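Local structure of Rho-related gtp-binding protein RHOD (Homo sapiens, 2J1L) at residues T48-V53 with V144-D149; L186-R191 with H197-E202. The protein is a small guanine nucleotide-binding protein of the Rho branch of the Ras family, bound here to guanosine-5'-diphosphate and a magnesium ion. One frame throughout, in Å; residues are numbered along the deposited sequence.

Contact 1. Residues T48-V53 with V144-D149. With MG (magnesium ion), chain C; GDP (guanosine-5'-diphosphate), chain B.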
ATOM      1  N   THR A  48       9.327   0.651  -1.280  1.00 62.92           N
ATOM      2  CA  THR A  48      10.326   0.283  -2.286  1.00 63.20           C
ATOM      3  C   THR A  48      10.463  -1.237  -2.376  1.00 64.36           C
ATOM      4  O   THR A  48      10.570  -1.798  -3.457  1.00 64.33           O
ATOM      5  CB  THR A  48      11.698   0.929  -1.989  1.00 63.20           C
ATOM      6  OG1 THR A  48      11.533   2.339  -1.748  1.00 61.29           O
ATOM      7  CG2 THR A  48      12.652   0.723  -3.163  1.00 62.08           C
ATOM      8  N   SER A  49      10.417  -1.902  -1.228  1.00 65.61           N
ATOM      9  CA  SER A  49      10.547  -3.368  -1.161  1.00 66.14           C
ATOM     10  C   SER A  49       9.390  -4.114  -1.786  1.00 66.18           C
ATOM     11  O   SER A  49       9.560  -5.172  -2.393  1.00 66.23           O
ATOM     12  CB  SER A  49      10.665  -3.801   0.293  1.00 66.14           C
ATOM     13  OG  SER A  49      11.921  -3.388   0.778  1.00 67.52           O
ATOM     14  N   LEU A  50       8.205  -3.569  -1.604  1.00 66.68           N
ATOM     15  CA  LEU A  50       7.021  -4.115  -2.242  1.00 67.38           C
ATOM     16  C   LEU A  50       7.288  -4.149  -3.751  1.00 68.14           C
ATOM     17  O   LEU A  50       7.058  -5.140  -4.433  1.00 67.82           O
ATOM     18  CB  LEU A  50       5.825  -3.224  -1.880  1.00 67.40           C
ATOM     19  CG  LEU A  50       4.403  -3.723  -2.002  1.00 68.18           C
ATOM     20  CD1 LEU A  50       4.194  -4.894  -1.050  1.00 69.88           C
ATOM     21  CD2 LEU A  50       3.445  -2.580  -1.679  1.00 66.76           C
ATOM     22  N   LEU A  51       7.865  -3.069  -4.244  1.00 69.89           N
ATOM     23  CA  LEU A  51       8.086  -2.892  -5.673  1.00 71.49           C
ATOM     24  C   LEU A  51       9.112  -3.851  -6.188  1.00 72.56           C
ATOM     25  O   LEU A  51       8.914  -4.459  -7.228  1.00 72.68           O
ATOM     26  CB  LEU A  51       8.534  -1.462  -5.964  1.00 71.81           C
ATOM     27  CG  LEU A  51       7.729  -0.833  -7.081  1.00 72.90           C
ATOM     28  CD1 LEU A  51       8.092   0.645  -7.207  1.00 72.95           C
ATOM     29  CD2 LEU A  51       7.961  -1.627  -8.382  1.00 73.35           C
ATOM     30  N   MET A  52      10.206  -3.997  -5.446  1.00 74.62           N
ATOM     31  CA  MET A  52      11.265  -4.953  -5.800  1.00 76.02           C
ATOM     32  C   MET A  52      10.666  -6.304  -6.055  1.00 76.23           C
ATOM     33  O   MET A  52      10.832  -6.866  -7.123  1.00 76.74           O
ATOM     34  CB  MET A  52      12.287  -5.149  -4.668  1.00 76.81           C
ATOM     35  CG  MET A  52      13.006  -3.905  -4.186  1.00 79.37           C
ATOM     36  SD  MET A  52      13.758  -2.981  -5.523  1.00 85.04           S
ATOM     37  N   VAL A  53       9.982  -6.832  -5.050  1.00 76.33           N
ATOM     38  CA  VAL A  53       9.516  -8.206  -5.115  1.00 76.36           C
ATOM     39  C   VAL A  53       8.616  -8.382  -6.320  1.00 76.14           C
ATOM     40  O   VAL A  53       8.780  -9.296  -7.119  1.00 76.10           O
ATOM     41  CB  VAL A  53       8.768  -8.593  -3.838  1.00 76.61           C
ATOM     42  CG1 VAL A  53       7.891  -9.830  -4.096  1.00 77.40           C
ATOM     43  CG2 VAL A  53       9.785  -8.800  -2.675  1.00 75.81           C
ATOM     44  N   VAL A 144      -2.832  -0.423   2.098  1.00 58.22           N
ATOM     45  CA  VAL A 144      -2.071  -1.650   2.057  1.00 59.21           C
ATOM     46  C   VAL A 144      -1.291  -1.774   3.362  1.00 60.39           C
ATOM     47  O   VAL A 144      -0.498  -0.909   3.688  1.00 62.22           O
ATOM     48  CB  VAL A 144      -1.083  -1.691   0.818  1.00 59.73           C
ATOM     49  CG1 VAL A 144      -0.270  -3.030   0.762  1.00 57.63           C
ATOM     50  CG2 VAL A 144      -1.850  -1.478  -0.496  1.00 59.08           C
ATOM     51  N   GLY A 145      -1.502  -2.843   4.116  1.00 60.83           N
ATOM     52  CA  GLY A 145      -0.668  -3.117   5.288  1.00 61.05           C
ATOM     53  C   GLY A 145       0.537  -3.963   4.935  1.00 61.01           C
ATOM     54  O   GLY A 145       0.362  -5.065   4.448  1.00 62.28           O
ATOM     55  N   CYS A 146       1.744  -3.463   5.180  1.00 60.65           N
ATOM     56  CA  CYS A 146       2.991  -4.124   4.783  1.00 60.92           C
ATOM     57  C   CYS A 146       3.749  -4.822   5.940  1.00 61.34           C
ATOM     58  O   CYS A 146       3.519  -4.539   7.116  1.00 61.07           O
ATOM     59  CB  CYS A 146       3.929  -3.103   4.168  1.00 60.73           C
ATOM     60  SG  CYS A 146       3.272  -2.269   2.661  1.00 63.26           S
ATOM     61  N   LYS A 147       4.668  -5.717   5.580  1.00 61.43           N
ATOM     62  CA  LYS A 147       5.478  -6.447   6.536  1.00 61.81           C
ATOM     63  C   LYS A 147       4.638  -7.313   7.489  1.00 62.34           C
ATOM     64  O   LYS A 147       4.974  -7.439   8.675  1.00 62.16           O
ATOM     65  CB  LYS A 147       6.344  -5.490   7.357  1.00 61.70           C
ATOM     66  CG  LYS A 147       7.021  -4.388   6.579  1.00 61.87           C
ATOM     67  CD  LYS A 147       8.217  -3.858   7.379  1.00 63.24           C
ATOM     68  CE  LYS A 147       8.655  -2.481   6.927  1.00 64.50           C
ATOM     69  NZ  LYS A 147       9.353  -1.744   8.023  1.00 64.42           N
ATOM     70  N   THR A 148       3.568  -7.925   6.971  1.00 62.52           N
ATOM     71  CA  THR A 148       2.675  -8.758   7.800  1.00 62.85           C
ATOM     72  C   THR A 148       3.397  -9.947   8.462  1.00 63.08           C
ATOM     73  O   THR A 148       2.901 -10.538   9.430  1.00 63.42           O
ATOM     74  CB  THR A 148       1.492  -9.300   6.989  1.00 62.78           C
ATOM     75  OG1 THR A 148       1.980 -10.059   5.870  1.00 64.49           O
ATOM     76  CG2 THR A 148       0.604  -8.147   6.477  1.00 62.39           C
ATOM     77  N   ASP A 149       4.573 -10.286   7.952  1.00 62.86           N
ATOM     78  CA  ASP A 149       5.382 -11.337   8.554  1.00 62.92           C
ATOM     79  C   ASP A 149       5.829 -10.986   9.979  1.00 63.19           C
ATOM     80  O   ASP A 149       6.071 -11.886  10.805  1.00 63.50           O
ATOM     81  CB  ASP A 149       6.596 -11.647   7.676  1.00 62.64           C
ATOM     82  CG  ASP A 149       7.443 -10.428   7.402  1.00 62.63           C
ATOM     83  OD1 ASP A 149       6.955  -9.498   6.702  1.00 63.58           O
ATOM     84  OD2 ASP A 149       8.596 -10.402   7.875  1.00 60.75           O
TER
HETATM   85 MG    MG C1195      11.503   3.906   0.017  1.00 76.55          MG
HETATM   86  PB  GDP B1194      10.262   2.454   2.193  1.00 70.29           P
HETATM   87  O1B GDP B1194      10.542   2.121   0.762  1.00 71.86           O
HETATM   88  O2B GDP B1194       8.820   2.777   2.429  1.00 71.57           O
HETATM   89  O3B GDP B1194      11.119   3.626   2.602  1.00 72.76           O
HETATM   90  O3A GDP B1194      10.603   1.165   3.069  1.00 71.68           O
HETATM   91  PA  GDP B1194      11.656   0.091   2.456  1.00 73.49           P
HETATM   92  O1A GDP B1194      11.086  -0.719   1.315  1.00 70.51           O
HETATM   93  O2A GDP B1194      12.865   0.839   1.956  1.00 70.45           O
HETATM   94  O5' GDP B1194      11.959  -0.883   3.711  1.00 71.09           O
HETATM   95  C5' GDP B1194      12.241  -0.362   5.002  1.00 71.44           C
HETATM   96  C4' GDP B1194      12.771  -1.454   5.915  1.00 73.02           C
HETATM   97  O4' GDP B1194      11.815  -2.499   6.172  1.00 71.75           O
HETATM   98  C3' GDP B1194      13.961  -2.160   5.264  1.00 74.67           C
HETATM   99  O3' GDP B1194      14.815  -2.736   6.270  1.00 76.97           O
HETATM  100  C2' GDP B1194      13.336  -3.299   4.523  1.00 73.07           C
HETATM  101  O2' GDP B1194      14.229  -4.379   4.312  1.00 76.60           O
HETATM  102  C1' GDP B1194      12.283  -3.702   5.518  1.00 70.42           C
HETATM  103  N9  GDP B1194      11.180  -4.396   4.852  1.00 69.50           N
HETATM  104  C8  GDP B1194      10.542  -4.068   3.713  1.00 69.86           C
HETATM  105  N7  GDP B1194       9.536  -4.957   3.469  1.00 69.92           N
HETATM  106  C5  GDP B1194       9.544  -5.859   4.460  1.00 68.20           C
HETATM  107  C6  GDP B1194       8.760  -7.041   4.810  1.00 69.17           C
HETATM  108  O6  GDP B1194       7.802  -7.445   4.087  1.00 69.71           O
HETATM  109  N1  GDP B1194       9.112  -7.674   5.934  1.00 69.34           N
HETATM  110  C2  GDP B1194      10.130  -7.274   6.725  1.00 69.77           C
HETATM  111  N2  GDP B1194      10.413  -7.986   7.841  1.00 69.92           N
HETATM  112  N3  GDP B1194      10.893  -6.196   6.471  1.00 68.65           N
HETATM  113  C4  GDP B1194      10.629  -5.478   5.367  1.00 68.96           C
HETATM  114  O   HOH W   1      10.096   4.686  -1.469  1.00 73.23           O
HETATM  115  O   HOH W   2      13.211   2.580   0.066  1.00 69.72           O
HETATM  116  O   HOH W   3      12.772   4.336  -1.669  1.00 62.30           O
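Leu-50 lowers its CD2 methyl toward strand 141-146 and meets two side chains there, Cys-146 SG at 4.4 Å and Val-144 CG1 at a similar separation. Both strand residues point at the helix from the same face of the sheet, with Gly-145 between them. Leu-50 carries CG anti to its backbone N (chi1 -160°), which throws the branched end forward onto the strand; the contact is loose and wholly apolar, without a hydrogen bond across it.

At the N-terminal end of 48-53 and the C-terminal end of 144-149 the segments take opposite parts of the nucleotide. On the helix side, Thr-48 OG1 binds the magnesium ion at 2.4 Å, while its backbone N donates a nearly straight bond (164°) to GDP O1B, itself a magnesium ligand. Three waters are also bound to the metal, and one of them donates to GDP O2A. Ser-49 grips GDP O1A twice, through its backbone N and through OG at 2.8 Å.

The other segment takes the base. Lys-147 runs extended over the guanine, CG 3.6 Å from GDP C5, and NZ ends near the sugar with a weak bond to O4'; Asp-114 and Gly-44 also hold this ammonium. Asp-149 presents its carboxylate as a fork: OD1 accepts from GDP N1 at 2.9 Å and OD2 from GDP N2 at 3.0 Å. Phosphate and metal bound at the start of the P-loop helix, with guanine read by the Lys and Asp of an NKxD-like motif, here Cys-Lys-Thr-Asp, mark the G-protein fold.

Contact 2. Residues L186-R191 with H197-E202. With GDP (guanosine-5'-diphosphate), chain B.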
ATOM      1  N   LEU A 186      -5.796  -4.326   1.912  1.00 61.29           N
ATOM      2  CA  LEU A 186      -5.054  -5.524   1.603  1.00 61.43           C
ATOM      3  C   LEU A 186      -3.795  -5.551   2.426  1.00 61.62           C
ATOM      4  O   LEU A 186      -3.343  -4.534   2.932  1.00 62.12           O
ATOM      5  CB  LEU A 186      -4.691  -5.530   0.134  1.00 61.73           C
ATOM      6  CG  LEU A 186      -5.872  -5.457  -0.842  1.00 63.03           C
ATOM      7  CD1 LEU A 186      -5.466  -4.765  -2.165  1.00 63.37           C
ATOM      8  CD2 LEU A 186      -6.431  -6.862  -1.066  1.00 62.79           C
ATOM      9  N   GLU A 187      -3.231  -6.734   2.542  1.00 62.59           N
ATOM     10  CA  GLU A 187      -2.023  -6.967   3.319  1.00 63.11           C
ATOM     11  C   GLU A 187      -1.084  -7.867   2.560  1.00 63.00           C
ATOM     12  O   GLU A 187      -1.523  -8.753   1.803  1.00 63.19           O
ATOM     13  CB  GLU A 187      -2.365  -7.711   4.580  1.00 63.33           C
ATOM     14  CG  GLU A 187      -3.077  -6.896   5.569  1.00 64.52           C
ATOM     15  CD  GLU A 187      -3.334  -7.677   6.841  1.00 65.23           C
ATOM     16  OE1 GLU A 187      -3.184  -8.918   6.832  1.00 65.13           O
ATOM     17  OE2 GLU A 187      -3.678  -7.035   7.850  1.00 65.58           O
ATOM     18  N   CYS A 188       0.203  -7.684   2.821  1.00 62.76           N
ATOM     19  CA  CYS A 188       1.221  -8.479   2.172  1.00 62.74           C
ATOM     20  C   CYS A 188       2.494  -8.448   2.980  1.00 62.57           C
ATOM     21  O   CYS A 188       2.657  -7.611   3.866  1.00 62.17           O
ATOM     22  CB  CYS A 188       1.501  -7.899   0.805  1.00 62.57           C
ATOM     23  SG  CYS A 188       2.021  -6.194   0.935  1.00 63.93           S
ATOM     24  N   SER A 189       3.378  -9.383   2.662  1.00 62.86           N
ATOM     25  CA  SER A 189       4.738  -9.377   3.148  1.00 63.37           C
ATOM     26  C   SER A 189       5.644  -9.456   1.936  1.00 63.64           C
ATOM     27  O   SER A 189       5.615 -10.448   1.214  1.00 64.06           O
ATOM     28  CB  SER A 189       4.997 -10.579   4.065  1.00 63.36           C
ATOM     29  OG  SER A 189       6.370 -10.640   4.443  1.00 63.28           O
ATOM     30  N   ALA A 190       6.433  -8.417   1.697  1.00 63.99           N
ATOM     31  CA  ALA A 190       7.392  -8.452   0.611  1.00 64.46           C
ATOM     32  C   ALA A 190       8.491  -9.463   0.928  1.00 65.58           C
ATOM     33  O   ALA A 190       9.058 -10.083   0.033  1.00 65.98           O
ATOM     34  CB  ALA A 190       7.972  -7.080   0.383  1.00 64.21           C
ATOM     35  N   ARG A 191       8.773  -9.655   2.215  1.00 66.87           N
ATOM     36  CA  ARG A 191       9.805 -10.590   2.642  1.00 67.77           C
ATOM     37  C   ARG A 191       9.494 -12.037   2.260  1.00 67.84           C
ATOM     38  O   ARG A 191      10.383 -12.755   1.825  1.00 67.95           O
ATOM     39  CB  ARG A 191      10.012 -10.496   4.159  1.00 68.33           C
ATOM     40  CG  ARG A 191      11.055 -11.469   4.717  1.00 70.03           C
ATOM     41  CD  ARG A 191      12.456 -11.110   4.222  1.00 72.66           C
ATOM     42  NE  ARG A 191      12.949  -9.902   4.894  1.00 74.17           N
ATOM     43  CZ  ARG A 191      13.895  -9.874   5.836  1.00 74.27           C
ATOM     44  NH1 ARG A 191      14.507 -10.990   6.233  1.00 74.57           N
ATOM     45  NH2 ARG A 191      14.241  -8.705   6.377  1.00 74.33           N
ATOM     46  N   HIS A 197       1.650  -9.756  -5.474  1.00 66.03           N
ATOM     47  CA  HIS A 197       0.988  -9.668  -6.772  1.00 66.14           C
ATOM     48  C   HIS A 197      -0.491  -9.389  -6.653  1.00 64.83           C
ATOM     49  O   HIS A 197      -1.052  -8.692  -7.506  1.00 65.00           O
ATOM     50  CB  HIS A 197       1.122 -10.975  -7.567  1.00 67.05           C
ATOM     51  CG  HIS A 197       2.484 -11.204  -8.114  1.00 69.31           C
ATOM     52  ND1 HIS A 197       2.829 -10.846  -9.401  1.00 72.98           N
ATOM     53  CD2 HIS A 197       3.592 -11.749  -7.554  1.00 72.08           C
ATOM     54  CE1 HIS A 197       4.095 -11.176  -9.613  1.00 74.87           C
ATOM     55  NE2 HIS A 197       4.576 -11.734  -8.510  1.00 74.68           N
ATOM     56  N   ALA A 198      -1.134  -9.984  -5.652  1.00 63.26           N
ATOM     57  CA  ALA A 198      -2.547  -9.727  -5.427  1.00 62.73           C
ATOM     58  C   ALA A 198      -2.753  -8.244  -5.184  1.00 61.84           C
ATOM     59  O   ALA A 198      -3.672  -7.665  -5.737  1.00 62.23           O
ATOM     60  CB  ALA A 198      -3.094 -10.543  -4.256  1.00 62.78           C
ATOM     61  N   VAL A 199      -1.882  -7.612  -4.407  1.00 60.60           N
ATOM     62  CA  VAL A 199      -2.036  -6.180  -4.191  1.00 60.11           C
ATOM     63  C   VAL A 199      -2.080  -5.424  -5.514  1.00 59.97           C
ATOM     64  O   VAL A 199      -2.938  -4.577  -5.719  1.00 60.25           O
ATOM     65  CB  VAL A 199      -0.930  -5.563  -3.302  1.00 60.06           C
ATOM     66  CG1 VAL A 199      -1.157  -4.086  -3.162  1.00 57.60           C
ATOM     67  CG2 VAL A 199      -0.888  -6.240  -1.920  1.00 59.41           C
ATOM     68  N   PHE A 200      -1.171  -5.723  -6.419  1.00 59.97           N
ATOM     69  CA  PHE A 200      -1.101  -4.939  -7.637  1.00 60.49           C
ATOM     70  C   PHE A 200      -2.162  -5.345  -8.656  1.00 60.94           C
ATOM     71  O   PHE A 200      -2.489  -4.570  -9.534  1.00 60.97           O
ATOM     72  CB  PHE A 200       0.296  -4.992  -8.233  1.00 60.13           C
ATOM     73  CG  PHE A 200       1.297  -4.210  -7.442  1.00 61.15           C
ATOM     74  CD1 PHE A 200       1.448  -2.836  -7.643  1.00 60.87           C
ATOM     75  CD2 PHE A 200       2.077  -4.825  -6.471  1.00 61.71           C
ATOM     76  CE1 PHE A 200       2.345  -2.123  -6.922  1.00 59.15           C
ATOM     77  CE2 PHE A 200       2.990  -4.087  -5.746  1.00 61.27           C
ATOM     78  CZ  PHE A 200       3.107  -2.736  -5.964  1.00 60.12           C
ATOM     79  N   GLN A 201      -2.702  -6.548  -8.531  1.00 61.58           N
ATOM     80  CA  GLN A 201      -3.822  -6.969  -9.357  1.00 62.29           C
ATOM     81  C   GLN A 201      -5.121  -6.305  -8.929  1.00 62.26           C
ATOM     82  O   GLN A 201      -5.910  -5.891  -9.774  1.00 61.92           O
ATOM     83  CB  GLN A 201      -4.001  -8.488  -9.291  1.00 63.01           C
ATOM     84  CG  GLN A 201      -3.191  -9.227 -10.317  1.00 64.32           C
ATOM     85  CD  GLN A 201      -3.450 -10.695 -10.277  1.00 65.52           C
ATOM     86  OE1 GLN A 201      -4.098 -11.235 -11.172  1.00 69.59           O
ATOM     87  NE2 GLN A 201      -2.962 -11.364  -9.236  1.00 64.19           N
ATOM     88  N   GLU A 202      -5.366  -6.246  -7.625  1.00 62.52           N
ATOM     89  CA  GLU A 202      -6.486  -5.468  -7.104  1.00 63.01           C
ATOM     90  C   GLU A 202      -6.352  -4.020  -7.519  1.00 62.43           C
ATOM     91  O   GLU A 202      -7.293  -3.417  -8.014  1.00 62.66           O
ATOM     92  CB  GLU A 202      -6.542  -5.528  -5.588  1.00 63.56           C
ATOM     93  CG  GLU A 202      -7.635  -6.457  -5.081  1.00 66.77           C
ATOM     94  CD  GLU A 202      -9.031  -5.948  -5.428  1.00 69.83           C
ATOM     95  OE1 GLU A 202      -9.502  -4.975  -4.786  1.00 71.07           O
ATOM     96  OE2 GLU A 202      -9.650  -6.529  -6.351  1.00 73.34           O
TER
HETATM   97  PB  GDP B1194      10.262   2.454   2.193  1.00 70.29           P
HETATM   98  O1B GDP B1194      10.542   2.121   0.762  1.00 71.86           O
HETATM   99  O2B GDP B1194       8.820   2.777   2.429  1.00 71.57           O
HETATM  100  O3B GDP B1194      11.119   3.626   2.602  1.00 72.76           O
HETATM  101  O3A GDP B1194      10.603   1.165   3.069  1.00 71.68           O
HETATM  102  PA  GDP B1194      11.656   0.091   2.456  1.00 73.49           P
HETATM  103  O1A GDP B1194      11.086  -0.719   1.315  1.00 70.51           O
HETATM  104  O2A GDP B1194      12.865   0.839   1.956  1.00 70.45           O
HETATM  105  O5' GDP B1194      11.959  -0.883   3.711  1.00 71.09           O
HETATM  106  C5' GDP B1194      12.241  -0.362   5.002  1.00 71.44           C
HETATM  107  C4' GDP B1194      12.771  -1.454   5.915  1.00 73.02           C
HETATM  108  O4' GDP B1194      11.815  -2.499   6.172  1.00 71.75           O
HETATM  109  C3' GDP B1194      13.961  -2.160   5.264  1.00 74.67           C
HETATM  110  O3' GDP B1194      14.815  -2.736   6.270  1.00 76.97           O
HETATM  111  C2' GDP B1194      13.336  -3.299   4.523  1.00 73.07           C
HETATM  112  O2' GDP B1194      14.229  -4.379   4.312  1.00 76.60           O
HETATM  113  C1' GDP B1194      12.283  -3.702   5.518  1.00 70.42           C
HETATM  114  N9  GDP B1194      11.180  -4.396   4.852  1.00 69.50           N
HETATM  115  C8  GDP B1194      10.542  -4.068   3.713  1.00 69.86           C
HETATM  116  N7  GDP B1194       9.536  -4.957   3.469  1.00 69.92           N
HETATM  117  C5  GDP B1194       9.544  -5.859   4.460  1.00 68.20           C
HETATM  118  C6  GDP B1194       8.760  -7.041   4.810  1.00 69.17           C
HETATM  119  O6  GDP B1194       7.802  -7.445   4.087  1.00 69.71           O
HETATM  120  N1  GDP B1194       9.112  -7.674   5.934  1.00 69.34           N
HETATM  121  C2  GDP B1194      10.130  -7.274   6.725  1.00 69.77           C
HETATM  122  N2  GDP B1194      10.413  -7.986   7.841  1.00 69.92           N
HETATM  123  N3  GDP B1194      10.893  -6.196   6.471  1.00 68.65           N
HETATM  124  C4  GDP B1194      10.629  -5.478   5.367  1.00 68.96           C
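Leu-186 and Glu-202 cross at about a right angle, the leucine bringing CD1 against the aliphatic base of the glutamate, 3.7 Å from Glu-202 CB and 4.0 Å from its CG. The same methyl lies 4.2 Å from Val-199 CA, so it rests against the helix backbone one turn back as well. Glu-202 bends at chi2 (-66°), and what it offers the leucine is CH2 groups.

Val-199 covers the point where the strand gives way to loop, at Cys-188. Its CG2 branch, placed beside the backbone N, is 4.0 Å from Cys-188 CB and 4.1 Å from Cys-188 SG, and also approaches Leu-186 CB. Leu-186 and Cys-188 thus put alternate side chains on one methyl, while Glu-187 between them points away from the helix and pairs with Arg-151. This is the last strand and the C-terminal helix of the Ras-type alpha/beta fold, the helix turning back after a short loop to pack across one face of the sheet, over its outermost strand and the two beside it. Val-144 of the adjacent strand 141-146 and Leu-110 of strand 106-114 beyond it extend the apolar layer under Val-199, and Leu-50 of helix 47-55 touches Cys-188.

Past Cys-188 the chain draws away from helix 196-209 and becomes the loop that holds guanine. Arg-191 N donates to GDP O6 at 3.1 Å (155°), and Ala-190 N lies 2.9 Å from the same oxygen. Arg-191 CB sits 3.5 Å from GDP N1; the chain beyond bends at chi2 and chi3, which carries the guanidinium to the neighbourhood of GDP N2. Ser-189 OG is hydrogen-bonded to Asp-149 OD1 and to Leu-192 N, tying the loop to the carboxylate that receives the base's N-H groups.

How the contacts relate
Contact 1 closes before contact 2 opens along the chain, yet their centres lie only 7 Å apart. Strands 141-146 and 184-187 are parallel neighbours at one side of the sheet, joined by a probable hydrogen bond from Gly-145 N to Leu-186 O (2.8 Å). Helices 47-55 and 196-209 pack on the same face of these strands, with Leu-50 also reaching Phe-200. Both contacts run from this apolar layer to the nucleotide: 48-53 reaches phosphate and metal, whereas 144-149 and 186-191 supply two loops around guanine. The pocket is therefore assembled from chain segments far apart in sequence, gathered at the C-terminal ends of the parallel strands.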